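Local coordinates for putative uncharacterized protein Ta1305 (Thermoplasma acidophilum, PDB 4RKS) that phosphorylates (R)-mevalonate at its 3-hydroxyl with ATP, a step of the alternative mevalonate pathway to isoprenoids in extreme acidophiles of the Thermoplasmatales, at residues Gly26-Pro31 and Gly330-Arg335; Ile65-Arg70 and Tyr115-Phe120; Phe200-Asn205 and Glu271-Leu276. All blocks are in the same frame, centred on the assembly; numbering follows the deposited sequence.

Contact 1: Gly26-Pro31 and Gly330-Arg335; sequences GSTAYP and GAWHRR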
loop_
_atom_site.group_PDB
_atom_site.type_symbol
_atom_site.label_atom_id
_atom_site.label_comp_id
_atom_site.label_asym_id
_atom_site.label_seq_id
_atom_site.Cartn_x
_atom_site.Cartn_y
_atom_site.Cartn_z
ATOM N N GLY A 26 13.473 -6.792 -15.100
ATOM C CA GLY A 26 13.387 -6.118 -13.825
ATOM C C GLY A 26 12.231 -5.141 -13.754
ATOM O O GLY A 26 11.742 -4.655 -14.779
ATOM N N SER A 27 11.788 -4.846 -12.541
ATOM C CA SER A 27 10.700 -3.883 -12.349
ATOM C C SER A 27 10.837 -3.200 -10.998
ATOM O O SER A 27 11.650 -3.613 -10.181
ATOM C CB SER A 27 9.342 -4.570 -12.468
ATOM O OG SER A 27 9.239 -5.634 -11.539
ATOM N N THR A 28 10.028 -2.166 -10.768
ATOM C CA THR A 28 10.084 -1.348 -9.549
ATOM C C THR A 28 8.661 -0.893 -9.167
ATOM O O THR A 28 7.912 -0.477 -10.029
ATOM C CB THR A 28 10.995 -0.092 -9.754
ATOM O OG1 THR A 28 12.336 -0.508 -10.042
ATOM C CG2 THR A 28 11.000 0.842 -8.508
ATOM N N ALA A 29 8.284 -0.976 -7.895
ATOM C CA ALA A 29 7.042 -0.327 -7.445
ATOM C C ALA A 29 7.272 0.374 -6.106
ATOM O O ALA A 29 8.324 0.182 -5.463
ATOM C CB ALA A 29 5.903 -1.333 -7.347
ATOM N N TYR A 30 6.290 1.174 -5.683
ATOM C CA TYR A 30 6.389 1.996 -4.475
ATOM C C TYR A 30 5.377 1.556 -3.429
ATOM O O TYR A 30 4.277 1.131 -3.782
ATOM C CB TYR A 30 6.197 3.487 -4.845
ATOM C CG TYR A 30 7.213 3.872 -5.879
ATOM C CD1 TYR A 30 8.543 4.053 -5.518
ATOM C CD2 TYR A 30 6.873 3.964 -7.221
ATOM C CE1 TYR A 30 9.494 4.360 -6.453
ATOM C CE2 TYR A 30 7.827 4.264 -8.182
ATOM C CZ TYR A 30 9.139 4.460 -7.781
ATOM O OH TYR A 30 10.108 4.750 -8.699
ATOM N N PRO A 31 5.744 1.669 -2.139
ATOM C CA PRO A 31 4.849 1.285 -1.045
ATOM C C PRO A 31 3.636 2.197 -0.942
ATOM O O PRO A 31 3.521 3.224 -1.621
ATOM C CB PRO A 31 5.743 1.398 0.201
ATOM C CG PRO A 31 6.719 2.486 -0.166
ATOM C CD PRO A 31 6.998 2.275 -1.641
ATOM N N GLY A 330 2.701 4.693 -10.403
ATOM C CA GLY A 330 2.542 3.240 -10.345
ATOM C C GLY A 330 3.794 2.433 -10.673
ATOM O O GLY A 330 4.852 2.998 -10.926
ATOM N N ALA A 331 3.676 1.105 -10.636
ATOM C CA ALA A 331 4.809 0.204 -10.866
ATOM C C ALA A 331 5.324 0.328 -12.292
ATOM O O ALA A 331 4.565 0.683 -13.196
ATOM C CB ALA A 331 4.392 -1.237 -10.579
ATOM N N TRP A 332 6.605 0.036 -12.517
ATOM C CA TRP A 332 7.143 0.181 -13.877
ATOM C C TRP A 332 8.230 -0.839 -14.181
ATOM O O TRP A 332 8.861 -1.374 -13.285
ATOM C CB TRP A 332 7.666 1.612 -14.110
ATOM C CG TRP A 332 8.665 2.109 -13.079
ATOM C CD1 TRP A 332 8.384 2.651 -11.857
ATOM C CD2 TRP A 332 10.090 2.140 -13.213
ATOM N NE1 TRP A 332 9.556 3.008 -11.215
ATOM C CE2 TRP A 332 10.613 2.711 -12.034
ATOM C CE3 TRP A 332 10.976 1.747 -14.225
ATOM C CZ2 TRP A 332 11.985 2.877 -11.826
ATOM C CZ3 TRP A 332 12.331 1.926 -14.025
ATOM C CH2 TRP A 332 12.825 2.483 -12.829
ATOM N N HIS A 333 8.449 -1.116 -15.456
ATOM C CA HIS A 333 9.404 -2.159 -15.800
ATOM C C HIS A 333 10.611 -1.632 -16.567
ATOM O O HIS A 333 10.586 -0.539 -17.158
ATOM C CB HIS A 333 8.705 -3.264 -16.614
ATOM C CG HIS A 333 8.440 -2.887 -18.038
ATOM N ND1 HIS A 333 9.337 -3.137 -19.055
ATOM C CD2 HIS A 333 7.378 -2.278 -18.616
ATOM C CE1 HIS A 333 8.845 -2.685 -20.195
ATOM N NE2 HIS A 333 7.660 -2.153 -19.955
ATOM N N ARG A 334 11.680 -2.422 -16.555
ATOM C CA ARG A 334 12.850 -2.156 -17.390
ATOM C C ARG A 334 12.805 -3.045 -18.626
ATOM O O ARG A 334 12.095 -4.053 -18.644
ATOM C CB ARG A 334 14.137 -2.404 -16.603
ATOM C CG ARG A 334 14.280 -1.514 -15.386
ATOM C CD ARG A 334 15.369 -2.039 -14.468
ATOM N NE ARG A 334 15.445 -1.283 -13.224
ATOM C CZ ARG A 334 16.017 -0.087 -13.117
ATOM N NH1 ARG A 334 16.553 0.490 -14.185
ATOM N NH2 ARG A 334 16.047 0.532 -11.947
ATOM N N ARG A 335 13.536 -2.664 -19.666
ATOM C CA ARG A 335 13.667 -3.514 -20.846
ATOM C C ARG A 335 14.276 -4.860 -20.440
ATOM O O ARG A 335 15.241 -4.892 -19.678
ATOM C CB ARG A 335 14.532 -2.838 -21.914
ATOM C CG ARG A 335 13.985 -1.494 -22.418
ATOM C CD ARG A 335 14.879 -0.839 -23.478
ATOM N NE ARG A 335 16.083 -0.231 -22.906
ATOM C CZ ARG A 335 16.130 0.982 -22.355
ATOM N NH1 ARG A 335 17.273 1.444 -21.866
ATOM N NH2 ARG A 335 15.036 1.734 -22.286
HETATM O O HOH W 1 15.433 -5.657 -17.221
HETATM O O HOH W 2 14.495 1.038 -9.652
#
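An antiparallel beta ladder joins strand 24-34 to the short strand 332-333 in this GHMP kinase, and Thr28 and Trp332 form its hydrogen-bonded pair. The two residues exchange both backbone bonds, Thr28 N to Trp332 O and Trp332 N to Thr28 O, each 2.9 Å long. Two residues on, Arg334 N donates to Gly26 O in an almost straight bond of 177°, and between these rungs Ser27 and His333 form a non-hydrogen-bonded pair. The case shows how an aromatic side chain can fasten a short strand to a sheet through its face and its edge at once. CG of Trp332 stands between the backbone N and the carbonyl carbon (chi1 53°), and the indole lies beside Thr28, whose CB sits over one face, 4.0 Å from the centroid of the five-membered ring. At the rim, Trp332 NE1 donates in the plane of the indole to Tyr30 OH at 3.1 Å. The Tyr30 and Trp332 rings meet rim to rim, their planes 32° apart. On the other side of the ladder Ala29 CB touches Ala331 CB at 3.6 Å, and helix 128-141 covers both methyls. Ser27 OG turns to this helix as well, bonding to Ser133 O, while Ala29 and Ser27 also pair with strand 66-73. Toward the exposed C-terminal end water takes over: one molecule joins Gly26 N to Arg335 O, and another lies 2.7 Å from Thr28 OG1 and accepts a weak bond from Arg334 NH2.

Contact 2: Ile65-Arg70 and Tyr115-Phe120; sequences IRSETR and YSSQNF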
loop_
_atom_site.group_PDB
_atom_site.type_symbol
_atom_site.label_atom_id
_atom_site.label_comp_id
_atom_site.label_asym_id
_atom_site.label_seq_id
_atom_site.Cartn_x
_atom_site.Cartn_y
_atom_site.Cartn_z
ATOM N N ILE A 65 12.718 5.182 -1.726
ATOM C CA ILE A 65 11.893 4.198 -1.018
ATOM C C ILE A 65 11.097 3.407 -2.059
ATOM O O ILE A 65 10.233 3.957 -2.759
ATOM C CB ILE A 65 10.943 4.854 0.006
ATOM C CG1 ILE A 65 11.736 5.706 1.015
ATOM C CG2 ILE A 65 10.157 3.792 0.763
ATOM C CD1 ILE A 65 10.872 6.242 2.119
ATOM N N ARG A 66 11.398 2.117 -2.171
ATOM C CA ARG A 66 10.916 1.336 -3.308
ATOM C C ARG A 66 11.158 -0.159 -3.135
ATOM O O ARG A 66 11.953 -0.567 -2.276
ATOM C CB ARG A 66 11.610 1.785 -4.579
ATOM C CG ARG A 66 13.077 1.365 -4.614
ATOM C CD ARG A 66 13.857 2.264 -5.550
ATOM N NE ARG A 66 15.185 1.755 -5.857
ATOM C CZ ARG A 66 16.262 1.934 -5.094
ATOM N NH1 ARG A 66 16.176 2.600 -3.949
ATOM N NH2 ARG A 66 17.433 1.441 -5.484
ATOM N N SER A 67 10.481 -0.960 -3.967
ATOM C CA SER A 67 10.794 -2.378 -4.113
ATOM C C SER A 67 11.262 -2.699 -5.542
ATOM O O SER A 67 10.579 -2.368 -6.515
ATOM C CB SER A 67 9.582 -3.227 -3.747
ATOM O OG SER A 67 9.932 -4.601 -3.709
ATOM N N GLU A 68 12.433 -3.328 -5.664
ATOM C CA GLU A 68 12.966 -3.744 -6.975
ATOM C C GLU A 68 12.928 -5.264 -7.161
ATOM O O GLU A 68 13.328 -6.034 -6.285
ATOM C CB GLU A 68 14.391 -3.253 -7.174
ATOM C CG GLU A 68 14.545 -1.737 -7.132
ATOM C CD GLU A 68 15.960 -1.302 -7.468
ATOM O OE1 GLU A 68 16.875 -2.164 -7.452
ATOM O OE2 GLU A 68 16.152 -0.102 -7.748
ATOM N N THR A 69 12.466 -5.673 -8.332
ATOM C CA THR A 69 12.169 -7.066 -8.625
ATOM C C THR A 69 12.931 -7.538 -9.845
ATOM O O THR A 69 13.118 -6.779 -10.789
ATOM C CB THR A 69 10.660 -7.254 -8.861
ATOM O OG1 THR A 69 10.002 -7.246 -7.604
ATOM C CG2 THR A 69 10.350 -8.572 -9.584
ATOM N N ARG A 70 13.366 -8.795 -9.817
ATOM C CA ARG A 70 13.978 -9.444 -10.971
ATOM C C ARG A 70 13.321 -10.823 -11.152
ATOM O O ARG A 70 13.342 -11.670 -10.244
ATOM C CB ARG A 70 15.498 -9.551 -10.773
ATOM C CG ARG A 70 16.267 -10.411 -11.771
ATOM C CD ARG A 70 16.455 -9.754 -13.122
ATOM N NE ARG A 70 16.871 -8.361 -13.017
ATOM C CZ ARG A 70 17.006 -7.536 -14.055
ATOM N NH1 ARG A 70 16.778 -7.965 -15.302
ATOM N NH2 ARG A 70 17.370 -6.277 -13.846
ATOM N N TYR A 115 12.148 -15.553 -8.713
ATOM C CA TYR A 115 11.781 -14.200 -8.295
ATOM C C TYR A 115 12.765 -13.709 -7.236
ATOM O O TYR A 115 12.988 -14.376 -6.240
ATOM C CB TYR A 115 10.338 -14.184 -7.751
ATOM C CG TYR A 115 9.909 -12.950 -6.949
ATOM C CD1 TYR A 115 9.912 -11.674 -7.506
ATOM C CD2 TYR A 115 9.467 -13.084 -5.640
ATOM C CE1 TYR A 115 9.500 -10.565 -6.759
ATOM C CE2 TYR A 115 9.051 -11.993 -4.898
ATOM C CZ TYR A 115 9.070 -10.742 -5.452
ATOM O OH TYR A 115 8.650 -9.682 -4.687
ATOM N N SER A 116 13.333 -12.536 -7.462
ATOM C CA SER A 116 14.273 -11.940 -6.533
ATOM C C SER A 116 13.822 -10.513 -6.233
ATOM O O SER A 116 13.594 -9.699 -7.142
ATOM C CB SER A 116 15.700 -11.960 -7.091
ATOM O OG SER A 116 16.603 -11.338 -6.188
ATOM N N SER A 117 13.657 -10.250 -4.943
ATOM C CA SER A 117 13.170 -8.980 -4.426
ATOM C C SER A 117 14.256 -8.250 -3.621
ATOM O O SER A 117 14.933 -8.875 -2.793
ATOM C CB SER A 117 11.950 -9.234 -3.534
ATOM O OG SER A 117 11.529 -8.031 -2.926
ATOM N N GLN A 118 14.424 -6.948 -3.871
ATOM C CA GLN A 118 15.239 -6.077 -3.016
ATOM C C GLN A 118 14.420 -4.852 -2.616
ATOM O O GLN A 118 14.063 -4.036 -3.467
ATOM C CB GLN A 118 16.540 -5.656 -3.719
ATOM C CG GLN A 118 17.388 -6.861 -4.202
ATOM C CD GLN A 118 18.799 -6.490 -4.659
ATOM O OE1 GLN A 118 19.353 -5.475 -4.240
ATOM N NE2 GLN A 118 19.388 -7.326 -5.511
ATOM N N ASN A 119 14.106 -4.753 -1.325
ATOM C CA ASN A 119 13.392 -3.611 -0.759
ATOM C C ASN A 119 14.324 -2.555 -0.160
ATOM O O ASN A 119 15.313 -2.887 0.495
ATOM C CB ASN A 119 12.419 -4.081 0.319
ATOM C CG ASN A 119 11.268 -4.874 -0.250
ATOM O OD1 ASN A 119 11.208 -5.110 -1.457
ATOM N ND2 ASN A 119 10.351 -5.300 0.616
ATOM N N PHE A 120 13.995 -1.284 -0.378
ATOM C CA PHE A 120 14.808 -0.177 0.130
ATOM C C PHE A 120 13.940 0.802 0.897
ATOM O O PHE A 120 12.995 1.340 0.342
ATOM C CB PHE A 120 15.509 0.550 -1.018
ATOM C CG PHE A 120 16.325 -0.349 -1.894
ATOM C CD1 PHE A 120 15.726 -1.096 -2.901
ATOM C CD2 PHE A 120 17.698 -0.455 -1.713
ATOM C CE1 PHE A 120 16.475 -1.938 -3.705
ATOM C CE2 PHE A 120 18.451 -1.288 -2.520
ATOM C CZ PHE A 120 17.833 -2.036 -3.520
#
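Arg66 and Phe120 begin an antiparallel ladder between strands 66-73 and 113-120, in which alternate pairs send their side chains to a packed face and a more open one. Arg66, Glu68 and Arg70 each exchange two backbone bonds with Phe120, Gln118 and Ser116 respectively, and the axes of 66-70 and 115-120 approach to 4.7 Å. The packed face carries Ser67, Thr69, Ser117 and Asn119. Ser67 OG, anti to its own N (chi1 -172°), gives a hydrogen bond of 2.6 Å to Asn119 OD1, and the Asn119 amide is held at its other end by ND2 donating to Leu123 O. Thr69 OG1 lies in the plane of the Tyr115 ring, 3.5 Å from CE1, and bonds to Ser133 OG. The more open face carries Arg66, Glu68 and Arg70 opposite Phe120, Gln118 and Ser116. The Arg66 guanidinium lies flat over Phe120, a cation-pi stack with CZ 4.0 Å from the ring centroid and planes 12° apart. Both NE and NH2 of Arg66 grip the single oxygen Glu68 OE2, NE at 2.8 Å, which, with NH1 donating to Ser64 O, limits the rotation of the guanidinium above the ring. Tyr115 to Asn119 belong to the ATP site. Strand 66-73 runs between strands 24-34 and 113-120, strand 79-81 pairs with the far edge of 113-120, and helix 128-141 packs on the buried face through Ala129 and Ile134.

Contact 3: Phe200-Asn205 and Glu271-Leu276; sequences FDYQRN and ENMQKL. With SO4 (sulfate ion), chain D; SO4 (sulfate ion), chain E.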
loop_
_atom_site.group_PDB
_atom_site.type_symbol
_atom_site.label_atom_id
_atom_site.label_comp_id
_atom_site.label_asym_id
_atom_site.label_seq_id
_atom_site.Cartn_x
_atom_site.Cartn_y
_atom_site.Cartn_z
ATOM N N PHE A 200 7.420 5.008 15.075
ATOM C CA PHE A 200 7.644 4.658 16.482
ATOM C C PHE A 200 8.114 3.203 16.597
ATOM O O PHE A 200 7.863 2.401 15.704
ATOM C CB PHE A 200 6.370 4.878 17.302
ATOM C CG PHE A 200 5.906 6.306 17.337
ATOM C CD1 PHE A 200 5.199 6.845 16.277
ATOM C CD2 PHE A 200 6.165 7.106 18.442
ATOM C CE1 PHE A 200 4.773 8.158 16.307
ATOM C CE2 PHE A 200 5.740 8.418 18.479
ATOM C CZ PHE A 200 5.039 8.946 17.412
ATOM N N ASP A 201 8.782 2.850 17.691
ATOM C CA ASP A 201 9.422 1.533 17.750
ATOM C C ASP A 201 8.571 0.420 18.371
ATOM O O ASP A 201 9.049 -0.705 18.514
ATOM C CB ASP A 201 10.757 1.627 18.499
ATOM C CG ASP A 201 10.621 2.234 19.885
ATOM O OD1 ASP A 201 11.601 2.857 20.351
ATOM O OD2 ASP A 201 9.548 2.091 20.512
ATOM N N TYR A 202 7.329 0.728 18.744
ATOM C CA TYR A 202 6.412 -0.297 19.248
ATOM C C TYR A 202 6.275 -1.462 18.273
ATOM O O TYR A 202 6.161 -1.252 17.063
ATOM C CB TYR A 202 5.025 0.281 19.511
ATOM C CG TYR A 202 4.996 1.439 20.474
ATOM C CD1 TYR A 202 5.023 1.228 21.850
ATOM C CD2 TYR A 202 4.920 2.739 20.014
ATOM C CE1 TYR A 202 4.979 2.284 22.732
ATOM C CE2 TYR A 202 4.880 3.803 20.890
ATOM C CZ TYR A 202 4.911 3.572 22.247
ATOM O OH TYR A 202 4.864 4.640 23.113
ATOM N N GLN A 203 6.284 -2.685 18.800
ATOM C CA GLN A 203 6.078 -3.871 17.975
ATOM C C GLN A 203 4.667 -3.827 17.413
ATOM O O GLN A 203 3.716 -3.550 18.144
ATOM C CB GLN A 203 6.305 -5.153 18.781
ATOM N N ARG A 204 4.531 -4.086 16.118
ATOM C CA ARG A 204 3.243 -3.913 15.456
ATOM C C ARG A 204 2.390 -5.178 15.464
ATOM O O ARG A 204 2.905 -6.297 15.504
ATOM C CB ARG A 204 3.442 -3.449 14.012
ATOM C CG ARG A 204 4.052 -4.501 13.090
ATOM C CD ARG A 204 3.809 -4.139 11.632
ATOM N NE ARG A 204 2.397 -4.239 11.270
ATOM C CZ ARG A 204 1.848 -3.667 10.199
ATOM N NH1 ARG A 204 2.590 -2.929 9.383
ATOM N NH2 ARG A 204 0.550 -3.830 9.950
ATOM N N ASN A 205 1.078 -4.985 15.438
ATOM C CA ASN A 205 0.154 -6.073 15.185
ATOM C C ASN A 205 0.244 -6.463 13.723
ATOM O O ASN A 205 0.082 -5.603 12.850
ATOM C CB ASN A 205 -1.278 -5.666 15.524
ATOM C CG ASN A 205 -1.420 -5.124 16.932
ATOM O OD1 ASN A 205 -1.099 -3.964 17.202
ATOM N ND2 ASN A 205 -1.925 -5.956 17.832
ATOM N N GLU A 271 0.950 4.752 23.306
ATOM C CA GLU A 271 0.982 5.955 24.144
ATOM C C GLU A 271 1.696 7.153 23.518
ATOM O O GLU A 271 1.133 8.247 23.465
ATOM C CB GLU A 271 1.625 5.650 25.504
ATOM C CG GLU A 271 1.715 6.880 26.399
ATOM C CD GLU A 271 2.300 6.586 27.770
ATOM O OE1 GLU A 271 3.516 6.817 27.961
ATOM O OE2 GLU A 271 1.538 6.141 28.656
ATOM N N ASN A 272 2.928 6.961 23.056
ATOM C CA ASN A 272 3.676 8.067 22.462
ATOM C C ASN A 272 3.095 8.491 21.113
ATOM O O ASN A 272 3.274 9.640 20.679
ATOM C CB ASN A 272 5.153 7.700 22.307
ATOM C CG ASN A 272 5.869 7.594 23.642
ATOM O OD1 ASN A 272 5.383 8.089 24.655
ATOM N ND2 ASN A 272 7.026 6.945 23.646
ATOM N N MET A 273 2.403 7.564 20.452
ATOM C CA MET A 273 1.707 7.891 19.209
ATOM C C MET A 273 0.527 8.817 19.502
ATOM O O MET A 273 0.300 9.793 18.788
ATOM C CB MET A 273 1.234 6.622 18.494
ATOM C CG MET A 273 2.362 5.816 17.892
ATOM S SD MET A 273 1.836 4.212 17.268
ATOM C CE MET A 273 0.958 4.679 15.760
ATOM N N GLN A 274 -0.202 8.521 20.572
ATOM C CA GLN A 274 -1.341 9.343 20.957
ATOM C C GLN A 274 -0.878 10.727 21.433
ATOM O O GLN A 274 -1.556 11.726 21.201
ATOM C CB GLN A 274 -2.176 8.637 22.035
ATOM C CG GLN A 274 -3.436 9.398 22.469
ATOM C CD GLN A 274 -4.260 9.944 21.294
ATOM O OE1 GLN A 274 -4.680 9.195 20.405
ATOM N NE2 GLN A 274 -4.492 11.258 21.291
ATOM N N LYS A 275 0.282 10.793 22.081
ATOM C CA LYS A 275 0.820 12.090 22.500
ATOM C C LYS A 275 1.142 12.972 21.293
ATOM O O LYS A 275 0.881 14.178 21.316
ATOM C CB LYS A 275 2.071 11.918 23.370
ATOM C CG LYS A 275 1.804 11.434 24.791
ATOM C CD LYS A 275 3.117 11.263 25.556
ATOM C CE LYS A 275 2.886 10.704 26.955
ATOM N NZ LYS A 275 4.162 10.262 27.583
ATOM N N LEU A 276 1.719 12.381 20.247
ATOM C CA LEU A 276 2.032 13.143 19.039
ATOM C C LEU A 276 0.749 13.674 18.405
ATOM O O LEU A 276 0.663 14.844 18.034
ATOM C CB LEU A 276 2.806 12.297 18.029
ATOM C CG LEU A 276 3.056 12.947 16.655
ATOM C CD1 LEU A 276 3.966 14.179 16.751
ATOM C CD2 LEU A 276 3.627 11.948 15.659
HETATM S S SO4 D . 6.375 -3.130 22.530
HETATM O O1 SO4 D . 5.541 -2.738 23.664
HETATM O O2 SO4 D . 5.515 -3.483 21.408
HETATM O O3 SO4 D . 7.252 -2.022 22.154
HETATM O O4 SO4 D . 7.190 -4.286 22.890
HETATM S S SO4 E . -0.053 1.971 25.447
HETATM O O1 SO4 E . -1.328 2.628 25.169
HETATM O O2 SO4 E . -0.194 0.538 25.205
HETATM O O3 SO4 E . 0.986 2.518 24.580
HETATM O O4 SO4 E . 0.328 2.201 26.839
#
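Phe200 and Tyr202 both turn CG anti to the carbonyl carbon (chi1 -63° and -57°), and from alternate positions of one loop their rings reach the start of helix 271-283. Met273 adopts a similar first torsion and brings its CG over the face of Phe200. The arrangement is a Met-aromatic cluster that fastens the loop after strand 193-199 to a helix of the C-terminal domain, and it illustrates how one methionine can serve two rings. Met273 CG stands 3.6 Å from the Phe200 centroid in a CH-pi contact, its nearest ring atom being CD1 at 3.4 Å. The sulfur is set obliquely to both rings, with SD 5.0 Å from the centroid of Phe200 and 5.4 Å from that of Tyr202. Leu276 CD2 meets the Phe200 ring at its edge, 3.8 Å from CZ. Val299 of strand 298-304 touches Phe200, Met273 and Leu276, completing the apolar patch. Polar groups finish the contact on the Tyr202 side. The Tyr202 and Asn272 side chains cross at about a right angle, with ring and amide planes 58° apart. Two sulfates, probably from the crystallisation liquor, flank the junction: one accepts from Gln203 N, the other from Glu271 N at 2.6 Å, and Arg270 adds further bonds to sulfate. The direct polar link between loop and helix is the bond from Asn272 N to Tyr202 OH, 3.0 Å long.

Overall arrangement
From the N terminus the chain first enters strand 24-34, where contact 1 opens; that loop closes nearly 300 residues later, when 332-333 returns beside it. Nested inside are the other two contacts, which follow one another in series. Contact 2 closes a short excursion of 44 residues between 65-70 and 115-120, and contact 3 then spans a largely helical one between the loop at 200-205 and helix 271-283. Contacts 1 and 2 touch through backbone pairing of 24-34 with 66-73, so 332-333, 24-34, 66-73 and 113-120 are successive neighbours side by side. Contact 3 lies across the molecule, its centre about 32 Å from that of contact 1.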